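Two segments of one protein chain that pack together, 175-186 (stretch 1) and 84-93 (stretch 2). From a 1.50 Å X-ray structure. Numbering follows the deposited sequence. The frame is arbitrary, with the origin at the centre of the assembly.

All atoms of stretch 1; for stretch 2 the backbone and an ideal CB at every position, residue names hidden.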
# COMPACT_ATOMS: atom_id res chain seq x y z
N VAL A 175 -1.17 -14.16 6.52
CA VAL A 175 -1.74 -14.07 5.19
C VAL A 175 -0.68 -14.55 4.21
O VAL A 175 0.46 -14.08 4.24
CB VAL A 175 -2.20 -12.63 4.85
CG1 VAL A 175 -3.41 -12.23 5.70
CG2 VAL A 175 -1.06 -11.64 5.02
N ARG A 176 -1.07 -15.51 3.37
CA ARG A 176 -0.22 -16.08 2.32
C ARG A 176 -0.29 -15.20 1.09
O ARG A 176 -1.36 -15.07 0.50
CB ARG A 176 -0.69 -17.52 2.00
CG ARG A 176 -0.33 -18.07 0.61
CD ARG A 176 1.08 -18.65 0.55
NE ARG A 176 1.59 -18.97 -0.79
CZ ARG A 176 0.90 -18.98 -1.94
NH1 ARG A 176 -0.40 -18.70 -1.98
NH2 ARG A 176 1.52 -19.31 -3.07
N ILE A 177 0.83 -14.57 0.72
CA ILE A 177 0.89 -13.76 -0.49
C ILE A 177 0.94 -14.69 -1.71
O ILE A 177 1.71 -15.67 -1.75
CB ILE A 177 2.07 -12.76 -0.51
CG1 ILE A 177 1.97 -11.72 0.63
CG2 ILE A 177 2.13 -12.07 -1.81
CD1 ILE A 177 0.68 -10.89 0.61
N SER A 178 0.11 -14.37 -2.70
CA SER A 178 -0.02 -15.20 -3.86
C SER A 178 1.32 -15.38 -4.55
O SER A 178 2.15 -14.46 -4.63
CB SER A 178 -1.05 -14.62 -4.83
OG SER A 178 -0.55 -13.47 -5.43
N GLY A 179 1.51 -16.59 -5.05
CA GLY A 179 2.72 -16.97 -5.75
C GLY A 179 2.93 -16.09 -6.96
O GLY A 179 4.07 -15.81 -7.30
N GLU A 180 1.85 -15.64 -7.60
CA GLU A 180 1.94 -14.76 -8.76
C GLU A 180 2.55 -13.40 -8.36
O GLU A 180 3.38 -12.85 -9.04
CB GLU A 180 0.56 -14.50 -9.28
CG GLU A 180 0.46 -14.25 -10.76
CD GLU A 180 -0.96 -14.42 -11.21
OE1 GLU A 180 -1.57 -15.44 -10.82
OE2 GLU A 180 -1.46 -13.54 -11.93
N VAL A 181 2.14 -12.89 -7.22
CA VAL A 181 2.69 -11.61 -6.80
C VAL A 181 4.14 -11.77 -6.40
O VAL A 181 5.01 -10.97 -6.80
CB VAL A 181 1.84 -11.07 -5.66
CG1 VAL A 181 2.63 -9.96 -4.91
CG2 VAL A 181 0.48 -10.59 -6.25
N MET A 182 4.41 -12.82 -5.63
CA MET A 182 5.79 -13.06 -5.16
C MET A 182 6.78 -13.29 -6.31
O MET A 182 7.94 -12.86 -6.21
CB MET A 182 5.88 -14.20 -4.12
CG MET A 182 5.14 -13.98 -2.79
SD MET A 182 5.60 -12.44 -1.85
CE MET A 182 7.39 -12.65 -1.91
N SER A 183 6.33 -13.98 -7.37
CA SER A 183 7.17 -14.25 -8.53
C SER A 183 7.52 -12.92 -9.21
O SER A 183 8.69 -12.69 -9.57
CB SER A 183 6.49 -15.28 -9.48
OG SER A 183 7.24 -15.56 -10.66
N TYR A 184 6.53 -12.04 -9.35
CA TYR A 184 6.79 -10.73 -9.93
C TYR A 184 7.84 -9.95 -9.12
O TYR A 184 8.79 -9.45 -9.69
CB TYR A 184 5.49 -9.89 -10.08
CG TYR A 184 5.78 -8.46 -10.49
CD1 TYR A 184 5.86 -8.08 -11.85
CD2 TYR A 184 6.10 -7.49 -9.53
CE1 TYR A 184 6.20 -6.79 -12.23
CE2 TYR A 184 6.43 -6.16 -9.91
CZ TYR A 184 6.49 -5.84 -11.27
OH TYR A 184 6.82 -4.57 -11.65
N LEU A 185 7.68 -9.97 -7.80
CA LEU A 185 8.60 -9.26 -6.89
C LEU A 185 10.03 -9.77 -6.93
O LEU A 185 10.95 -8.96 -6.94
CB LEU A 185 8.06 -9.25 -5.46
CG LEU A 185 6.81 -8.41 -5.15
CD1 LEU A 185 6.40 -8.72 -3.72
CD2 LEU A 185 6.95 -6.85 -5.43
N ARG A 186 10.19 -11.10 -6.94
CA ARG A 186 11.52 -11.74 -7.03
C ARG A 186 12.14 -11.37 -8.37
O ARG A 186 13.29 -10.90 -8.43
CB ARG A 186 11.45 -13.26 -6.84
CG ARG A 186 10.99 -13.63 -5.42
CD ARG A 186 11.44 -14.98 -4.95
NE ARG A 186 10.70 -15.36 -3.76
CZ ARG A 186 9.49 -15.91 -3.79
NH1 ARG A 186 8.90 -16.15 -4.96
NH2 ARG A 186 8.88 -16.21 -2.65
N UNK A 84 -8.05 -11.35 -4.49
CA UNK A 84 -6.90 -11.46 -3.59
C UNK A 84 -5.58 -11.19 -4.33
O UNK A 84 -4.69 -10.50 -3.82
CB UNK A 84 -6.87 -12.85 -2.95
N UNK A 85 -5.44 -11.69 -5.56
CA UNK A 85 -4.21 -11.46 -6.29
C UNK A 85 -4.04 -9.94 -6.53
O UNK A 85 -2.98 -9.38 -6.26
CB UNK A 85 -4.22 -12.23 -7.61
N UNK A 86 -5.09 -9.31 -7.04
CA UNK A 86 -5.05 -7.87 -7.37
C UNK A 86 -4.80 -7.03 -6.12
O UNK A 86 -3.98 -6.09 -6.15
CB UNK A 86 -6.36 -7.43 -8.04
N UNK A 87 -5.48 -7.33 -5.02
CA UNK A 87 -5.30 -6.49 -3.83
C UNK A 87 -3.87 -6.60 -3.29
O UNK A 87 -3.28 -5.60 -2.88
CB UNK A 87 -6.30 -6.88 -2.74
N UNK A 88 -3.29 -7.78 -3.37
CA UNK A 88 -1.94 -8.00 -2.90
C UNK A 88 -0.90 -7.28 -3.76
O UNK A 88 0.14 -6.87 -3.27
CB UNK A 88 -1.64 -9.50 -2.87
N UNK A 89 -1.17 -7.20 -5.05
CA UNK A 89 -0.31 -6.47 -5.97
C UNK A 89 -0.40 -4.99 -5.63
O UNK A 89 0.63 -4.26 -5.56
CB UNK A 89 -0.70 -6.73 -7.43
N UNK A 90 -1.63 -4.53 -5.36
CA UNK A 90 -1.75 -3.13 -4.93
C UNK A 90 -0.99 -2.92 -3.60
O UNK A 90 -0.30 -1.88 -3.40
CB UNK A 90 -3.22 -2.74 -4.77
N UNK A 91 -1.08 -3.88 -2.70
CA UNK A 91 -0.36 -3.84 -1.41
C UNK A 91 1.14 -3.70 -1.61
O UNK A 91 1.79 -2.86 -0.96
CB UNK A 91 -0.65 -5.10 -0.59
N UNK A 92 1.70 -4.40 -2.59
CA UNK A 92 3.13 -4.40 -2.79
C UNK A 92 3.51 -3.02 -3.30
O UNK A 92 4.55 -2.51 -2.91
CB UNK A 92 3.57 -5.50 -3.76
N UNK A 93 2.69 -2.50 -4.23
CA UNK A 93 2.91 -1.17 -4.75
C UNK A 93 2.84 -0.15 -3.63
O UNK A 93 3.65 0.80 -3.59
CB UNK A 93 1.89 -0.84 -5.84

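Positions 84 to 93 form a continuous helix, running at 32° to helix 179-186 with the axes 9.5 Å apart at closest approach. All backbone angles are helical, so local conformation favours helix formers and excludes little else; stretch 1 must supply the discrimination.

At position 84 the ideal CB points sideways and nothing of stretch 1 lies within 5.5 Å, so almost any helix-compatible residue, polar ones included, would fit. It is Gln84, whose end swings nearer to stretch 1 without touching it.

Position 85 also points sideways, but its CB lies 4.4 Å from Ser178 OG and 5.2 Å from Val181 CG2. A compact apolar residue would suit this edge; a small polar one could also be accommodated. Val85 sets CG2 4.0 Å from Ser178 CB and CG1 4.2 Å from Val181 CG2, covering the start of the neighbouring helix.

Positions 86 and 87 see nothing of stretch 1, one pointing away and the other sideways, and the choice there is left open. They are Ala86 and Ile87.

Position 88 points toward stretch 1, its CB 4.1 Å from Val181 CG2 and 4.4 Å from Ile177 CD1. Beyond lies the loop backbone, offering the N-H of Ser178 as donor and the carbonyl of Arg176 as acceptor. An acidic side chain could meet the donor alone; an amide long enough to reach could serve both. Gln88 does so: Ser178 N donates to Gln88 OE1 at 2.7 Å, nearly straight at 172°, and Gln88 NE2 gives a weak bond to Arg176 O at 3.3 Å. Ser178 OG adds a weak bond to Gln88 OE1 at 3.4 Å, while also accepting from Val181 N at 3.3 Å to cap its own helix. The glutamine thus braces the loop just where the helix begins.

At position 89 the CB, though directed sideways, is 4.2 Å from Val181 CG2. A small apolar residue suffices for contact, and Ala89 makes it, CB to Val181 CG2 at 4.2 Å.

Position 90 is out of reach and is Val90. Position 91 points toward stretch 1 but has nothing within 5.5 Å of its CB, leaving room for a large side chain; Phe91 brings CD2 to 4.6 Å from Ile177 CD1, just beyond contact distance.

Position 92 points toward stretch 1, with its CB 4.0 Å from Leu185 CD2 and 4.7 Å from Val181 CG1. Apolar and small is the natural expectation: Ala92 packs its CB 4.1 Å from Leu185 CD2. Position 93, directed sideways and free of stretch 1, is Ala93.

Stretch 2, residues 84-93: QVAIQAVFAA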
# COMPACT_ATOMS: atom_id res chain seq x y z
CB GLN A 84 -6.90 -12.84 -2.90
CG GLN A 84 -5.73 -13.09 -1.93
CD GLN A 84 -5.99 -12.56 -0.52
OE1 GLN A 84 -5.53 -11.46 -0.15
NE2 GLN A 84 -6.71 -13.34 0.28
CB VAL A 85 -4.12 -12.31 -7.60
CG1 VAL A 85 -2.90 -11.94 -8.38
CG2 VAL A 85 -4.08 -13.80 -7.29
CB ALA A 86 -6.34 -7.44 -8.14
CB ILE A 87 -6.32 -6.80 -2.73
CG1 ILE A 87 -6.34 -5.68 -1.69
CG2 ILE A 87 -6.05 -8.17 -2.13
CD1 ILE A 87 -7.53 -4.78 -1.81
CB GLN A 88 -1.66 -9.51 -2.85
CG GLN A 88 -2.38 -10.16 -1.65
CD GLN A 88 -2.19 -11.66 -1.55
OE1 GLN A 88 -1.51 -12.26 -2.38
NE2 GLN A 88 -2.77 -12.27 -0.52
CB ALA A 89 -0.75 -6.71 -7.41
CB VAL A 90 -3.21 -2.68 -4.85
CG1 VAL A 90 -3.21 -1.22 -4.41
CG2 VAL A 90 -3.85 -2.84 -6.19
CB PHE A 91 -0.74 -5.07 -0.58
CG PHE A 91 -0.17 -5.11 0.83
CD1 PHE A 91 -0.19 -4.01 1.72
CD2 PHE A 91 0.34 -6.32 1.30
CE1 PHE A 91 0.32 -4.20 3.03
CE2 PHE A 91 0.82 -6.48 2.57
CZ PHE A 91 0.80 -5.44 3.45
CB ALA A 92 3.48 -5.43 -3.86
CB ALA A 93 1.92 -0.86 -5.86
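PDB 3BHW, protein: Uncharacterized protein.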